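PDB 3PU5: extracellular solute-binding protein from Bordetella parapertussis, which probably binds a small solute, perhaps a polyamine, outside the cytoplasmic membrane and hands it to a transporter for uptake. Local coordinates for residues A[27-32]-A[256-261]. Residues are numbered along the deposited sequence; the frame is centred on the assembly and turned at random.
Sequences EPFEKQ and KAFMNY
Phe29 and Tyr261 lie side by side, each pointing at the helix the other comes from, a worked example, in one lobe of a periplasmic-binding-protein fold, of how well-separated helices pack by trading large side chains, the bump of each filling a hollow of the other. Residues 27-32 of helix 15-33 and 256-261 of helix 252-262 have local axes 10.4 Å apart, at 121°. With CG anti to the backbone N (chi1 177°), the Phe29 ring enters the hollow formed by Ala257, Phe258 and the CB of Tyr261. One face lies against the backbone of the opposite helix: Phe258 CA sits 3.9 Å from the Phe29 ring centroid, an off-centre CH-pi contact. Phe29 CD1, 3.6 Å from Tyr261 CB, closes the pocket beside the ring, while Phe29 CZ comes within 4.1 Å of the methyl CB of Ala257. The Phe258 ring adds a T-shaped (edge-to-face) pair, centroids 5.4 Å apart and planes at 87°. Its edge, led by CD1, points at the Phe29 face, with Phe258 CD1 3.7 Å from Phe29 CD2. These two rings continue the packing onto the small parallel sheet of this lobe, Phe258 touching Ile8 and Val10 of strand 7-12 and Phe29 touching Val37 of strand 36-41. Tyr261, the answering bump, lays its ring along helix 15-33, one face toward Phe29 CA, with the exposed Gln32 side chain beside it. The phenol tip reaches past Phe29 to Pro28, and its hydroxyl is hydrogen-bonded to Glu266 OE2. Against Pro28 the fit is close, Tyr261 OH lying 3.1 Å from Pro28 CB.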
# COMPACT_ATOMS: atom_id res chain seq x y z
N GLU A 27 -3.02 16.04 -15.04
CA GLU A 27 -3.09 16.58 -16.41
C GLU A 27 -4.40 16.26 -17.14
O GLU A 27 -5.04 17.17 -17.67
CB GLU A 27 -1.86 16.18 -17.23
CG GLU A 27 -0.60 16.97 -16.86
CD GLU A 27 0.68 16.37 -17.45
OE1 GLU A 27 0.59 15.40 -18.24
OE2 GLU A 27 1.79 16.86 -17.13
N PRO A 28 -4.82 14.98 -17.18
CA PRO A 28 -6.10 14.65 -17.81
C PRO A 28 -7.28 15.39 -17.19
O PRO A 28 -8.18 15.83 -17.91
CB PRO A 28 -6.24 13.14 -17.56
CG PRO A 28 -4.82 12.66 -17.45
CD PRO A 28 -4.09 13.77 -16.74
N PHE A 29 -7.28 15.53 -15.87
CA PHE A 29 -8.35 16.24 -15.19
C PHE A 29 -8.40 17.71 -15.60
O PHE A 29 -9.48 18.25 -15.85
CB PHE A 29 -8.17 16.16 -13.67
CG PHE A 29 -9.21 16.93 -12.90
CD1 PHE A 29 -10.51 16.47 -12.81
CD2 PHE A 29 -8.88 18.13 -12.28
CE1 PHE A 29 -11.46 17.18 -12.11
CE2 PHE A 29 -9.81 18.84 -11.58
CZ PHE A 29 -11.12 18.37 -11.49
N GLU A 30 -7.23 18.36 -15.64
CA GLU A 30 -7.14 19.75 -16.06
C GLU A 30 -7.77 19.89 -17.44
O GLU A 30 -8.54 20.81 -17.70
CB GLU A 30 -5.68 20.20 -16.13
CG GLU A 30 -4.95 20.37 -14.80
CD GLU A 30 -3.57 21.02 -14.97
OE1 GLU A 30 -2.95 20.84 -16.04
OE2 GLU A 30 -3.10 21.73 -14.04
N LYS A 31 -7.43 18.96 -18.33
CA LYS A 31 -7.92 19.01 -19.69
C LYS A 31 -9.43 18.91 -19.76
O LYS A 31 -10.07 19.65 -20.51
CB LYS A 31 -7.29 17.88 -20.53
CG LYS A 31 -5.89 18.20 -21.02
CD LYS A 31 -5.36 17.08 -21.91
CE LYS A 31 -6.35 16.75 -23.02
NZ LYS A 31 -5.85 15.65 -23.91
N GLN A 32 -10.01 18.02 -18.98
CA GLN A 32 -11.45 17.80 -19.06
C GLN A 32 -12.26 18.82 -18.29
O GLN A 32 -13.39 19.13 -18.66
CB GLN A 32 -11.79 16.38 -18.62
CG GLN A 32 -11.08 15.35 -19.47
CD GLN A 32 -11.36 13.94 -19.05
OE1 GLN A 32 -10.66 13.01 -19.47
NE2 GLN A 32 -12.38 13.75 -18.21
N LYS A 256 -13.63 17.65 -4.63
CA LYS A 256 -14.48 16.47 -4.80
C LYS A 256 -14.50 16.05 -6.27
O LYS A 256 -14.54 14.86 -6.60
CB LYS A 256 -15.91 16.73 -4.31
CG LYS A 256 -16.05 16.85 -2.79
CD LYS A 256 -17.46 17.29 -2.39
CE LYS A 256 -17.59 17.46 -0.90
NZ LYS A 256 -18.93 18.02 -0.53
N ALA A 257 -14.46 17.04 -7.16
CA ALA A 257 -14.44 16.78 -8.59
C ALA A 257 -13.13 16.10 -8.98
O ALA A 257 -13.13 15.13 -9.75
CB ALA A 257 -14.64 18.07 -9.37
N PHE A 258 -12.02 16.60 -8.46
CA PHE A 258 -10.75 15.92 -8.71
C PHE A 258 -10.75 14.49 -8.15
O PHE A 258 -10.34 13.54 -8.82
CB PHE A 258 -9.55 16.70 -8.14
CG PHE A 258 -8.25 15.98 -8.30
CD1 PHE A 258 -7.59 15.97 -9.52
CD2 PHE A 258 -7.71 15.25 -7.25
CE1 PHE A 258 -6.40 15.26 -9.68
CE2 PHE A 258 -6.51 14.55 -7.40
CZ PHE A 258 -5.86 14.55 -8.62
N MSE A 259 -11.21 14.34 -6.91
CA MSE A 259 -11.23 13.02 -6.29
C MSE A 259 -12.10 12.07 -7.12
O MSE A 259 -11.75 10.92 -7.34
CB MSE A 259 -11.75 13.11 -4.86
CG MSE A 259 -11.70 11.80 -4.10
SE MSE A 259 -12.14 12.10 -2.20
CE MSE A 259 -11.99 10.24 -1.58
N ASN A 260 -13.24 12.57 -7.59
CA ASN A 260 -14.11 11.75 -8.41
C ASN A 260 -13.40 11.26 -9.66
O ASN A 260 -13.57 10.12 -10.06
CB ASN A 260 -15.35 12.53 -8.81
CG ASN A 260 -16.34 11.68 -9.56
OD1 ASN A 260 -16.77 10.63 -9.06
ND2 ASN A 260 -16.71 12.10 -10.76
N TYR A 261 -12.62 12.14 -10.28
CA TYR A 261 -11.87 11.75 -11.46
C TYR A 261 -10.76 10.75 -11.10
O TYR A 261 -10.60 9.73 -11.77
CB TYR A 261 -11.29 12.96 -12.22
CG TYR A 261 -10.56 12.52 -13.47
CD1 TYR A 261 -9.18 12.45 -13.50
CD2 TYR A 261 -11.27 12.12 -14.60
CE1 TYR A 261 -8.51 12.01 -14.63
CE2 TYR A 261 -10.61 11.68 -15.74
CZ TYR A 261 -9.24 11.63 -15.74
OH TYR A 261 -8.56 11.19 -16.85